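PDB 6CPD: PmoD from Methylocystis sp. ATCC 49242, which binds copper(I) between two subunits and probably serves copper handling in the periplasm of methane-oxidizing bacteria. Local coordinates for residues Cys6-Gly11 / Ile15-Phe20. Numbering follows the deposited sequence.
With CU1 (copper (I) ion), chain D.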
loop_
_atom_site.group_PDB
_atom_site.type_symbol
_atom_site.label_atom_id
_atom_site.label_comp_id
_atom_site.label_asym_id
_atom_site.label_seq_id
_atom_site.Cartn_x
_atom_site.Cartn_y
_atom_site.Cartn_z
ATOM N N CYS B 6 -1.920 -0.575 -0.162
ATOM C CA CYS B 6 -1.368 0.626 -0.775
ATOM C C CYS B 6 -1.989 1.850 -0.127
ATOM O O CYS B 6 -3.180 2.054 -0.267
ATOM C CB CYS B 6 -1.639 0.628 -2.290
ATOM S SG CYS B 6 -0.983 2.099 -3.150
ATOM N N MET B 7 -1.201 2.678 0.568
ATOM C CA MET B 7 -1.841 3.701 1.401
ATOM C C MET B 7 -1.023 4.950 1.633
ATOM O O MET B 7 0.189 4.934 1.511
ATOM C CB MET B 7 -2.166 3.114 2.784
ATOM C CG MET B 7 -0.893 2.769 3.587
ATOM S SD MET B 7 -1.140 1.911 5.160
ATOM C CE MET B 7 -1.614 0.270 4.554
ATOM N N VAL B 8 -1.713 6.022 2.012
ATOM C CA VAL B 8 -1.074 7.176 2.638
ATOM C C VAL B 8 -1.626 7.236 4.076
ATOM O O VAL B 8 -2.758 6.841 4.307
ATOM C CB VAL B 8 -1.339 8.468 1.850
ATOM C CG1 VAL B 8 -2.815 8.786 1.819
ATOM C CG2 VAL B 8 -0.550 9.605 2.427
ATOM N N MET B 9 -0.802 7.618 5.051
ATOM C CA MET B 9 -1.183 7.458 6.449
ATOM C C MET B 9 -1.300 8.728 7.287
ATOM O O MET B 9 -0.437 9.599 7.209
ATOM C CB MET B 9 -0.176 6.523 7.119
ATOM C CG MET B 9 -0.016 5.206 6.362
ATOM S SD MET B 9 1.094 4.138 7.237
ATOM C CE MET B 9 2.671 4.913 6.867
ATOM N N PHE B 10 -2.339 8.795 8.121
ATOM C CA PHE B 10 -2.408 9.776 9.188
ATOM C C PHE B 10 -2.551 9.052 10.508
ATOM O O PHE B 10 -3.669 8.855 10.981
ATOM C CB PHE B 10 -3.587 10.733 9.006
ATOM C CG PHE B 10 -3.474 11.614 7.802
ATOM C CD1 PHE B 10 -3.883 11.155 6.559
ATOM C CD2 PHE B 10 -2.936 12.888 7.904
ATOM C CE1 PHE B 10 -3.772 11.965 5.430
ATOM C CE2 PHE B 10 -2.825 13.708 6.783
ATOM C CZ PHE B 10 -3.247 13.247 5.549
ATOM N N GLY B 11 -1.441 8.662 11.119
ATOM C CA GLY B 11 -1.521 7.893 12.348
ATOM C C GLY B 11 -2.139 6.540 12.032
ATOM O O GLY B 11 -1.633 5.808 11.192
ATOM N N ILE B 15 -5.605 6.280 4.006
ATOM C CA ILE B 15 -6.344 6.472 2.768
ATOM C C ILE B 15 -5.787 5.462 1.773
ATOM O O ILE B 15 -4.604 5.454 1.494
ATOM C CB ILE B 15 -6.207 7.895 2.242
ATOM C CG1 ILE B 15 -6.740 8.883 3.290
ATOM C CG2 ILE B 15 -6.952 8.062 0.894
ATOM C CD1 ILE B 15 -6.539 10.340 2.889
ATOM N N HIS B 16 -6.631 4.561 1.296
ATOM C CA HIS B 16 -6.161 3.548 0.369
ATOM C C HIS B 16 -6.088 4.158 -1.020
ATOM O O HIS B 16 -6.954 4.944 -1.419
ATOM C CB HIS B 16 -7.089 2.330 0.371
ATOM C CG HIS B 16 -6.634 1.224 -0.523
ATOM N ND1 HIS B 16 -7.206 0.978 -1.754
ATOM C CD2 HIS B 16 -5.652 0.301 -0.372
ATOM C CE1 HIS B 16 -6.603 -0.054 -2.318
ATOM N NE2 HIS B 16 -5.660 -0.485 -1.499
ATOM N N ILE B 17 -5.067 3.764 -1.755
ATOM C CA ILE B 17 -4.807 4.305 -3.095
ATOM C C ILE B 17 -4.686 3.176 -4.118
ATOM O O ILE B 17 -4.024 2.163 -3.852
ATOM C CB ILE B 17 -3.499 5.129 -3.098
ATOM C CG1 ILE B 17 -3.641 6.338 -2.164
ATOM C CG2 ILE B 17 -3.137 5.574 -4.524
ATOM C CD1 ILE B 17 -2.318 7.076 -1.924
ATOM N N THR B 18 -5.313 3.358 -5.279
ATOM C CA THR B 18 -5.157 2.453 -6.408
ATOM C C THR B 18 -4.760 3.282 -7.640
ATOM O O THR B 18 -5.272 4.383 -7.846
ATOM C CB THR B 18 -6.459 1.668 -6.724
ATOM O OG1 THR B 18 -6.956 1.017 -5.543
ATOM C CG2 THR B 18 -6.201 0.623 -7.797
ATOM N N VAL B 19 -3.834 2.767 -8.432
ATOM C CA VAL B 19 -3.400 3.462 -9.633
ATOM C C VAL B 19 -3.603 2.578 -10.839
ATOM O O VAL B 19 -3.197 1.414 -10.815
ATOM C CB VAL B 19 -1.907 3.850 -9.548
ATOM C CG1 VAL B 19 -1.508 4.658 -10.763
ATOM C CG2 VAL B 19 -1.623 4.634 -8.258
ATOM N N PHE B 20 -4.250 3.081 -11.888
ATOM C CA PHE B 20 -4.223 2.316 -13.127
ATOM C C PHE B 20 -3.924 3.205 -14.332
ATOM O O PHE B 20 -4.024 4.429 -14.262
ATOM C CB PHE B 20 -5.487 1.467 -13.332
ATOM C CG PHE B 20 -6.757 2.228 -13.484
ATOM C CD1 PHE B 20 -7.425 2.711 -12.368
ATOM C CD2 PHE B 20 -7.361 2.346 -14.740
ATOM C CE1 PHE B 20 -8.644 3.374 -12.507
ATOM C CE2 PHE B 20 -8.580 3.007 -14.893
ATOM C CZ PHE B 20 -9.224 3.519 -13.772
HETATM CU CU CU1 D . 0.833 2.064 6.326
#
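V8 and I15 pair antiparallel through two nearly straight backbone bonds, I15 N to V8 O (2.9 Å) and V8 N to I15 O (3.0 Å), and a third runs from I17 N to C6 O. The tight part is the face holding V8, I15 and I17. V8 and I15 lie side by side, CG1 of V8 3.5 Å from CB of I15; CD1 of I17 reaches CB of V8, and CD1 of I15 meets CE1 of the F10 ring at 4.1 Å. A121 and F123 of strand 118-127 and F43 of strand 37-45 cover this apolar layer. C6, its SG anti to the backbone N (chi1 180°), sets that sulfur 3.1 Å from I17 O and is tied to C30 by a disulfide. Looser contact marks the M7 and H16 face, a non-hydrogen-bonded pair whose side chains part, M7 leading away to the metal and H16 turning back to C6. With CG opposite its own backbone N (chi1 -178°), H16 brings its ring to C6, CD2 in close contact with C6 O at 3.0 Å, while NE2 hydrogen-bonds D31 of the second subunit. With an alanine here, the D31 carboxylate would probably lose its imidazole mate and a gap would open beside the C6 carbonyl. M7 SD binds copper(I) at 2.3 Å, as does SD of M9 at the same distance, on the more open side. M7 and M9 of the second subunit complete the four sulfurs: the alternating Met-X-Met strand of this cupredoxin-like domain's hairpin thus turns one side to the core and the other to an intersubunit, all-methionine copper(I) site.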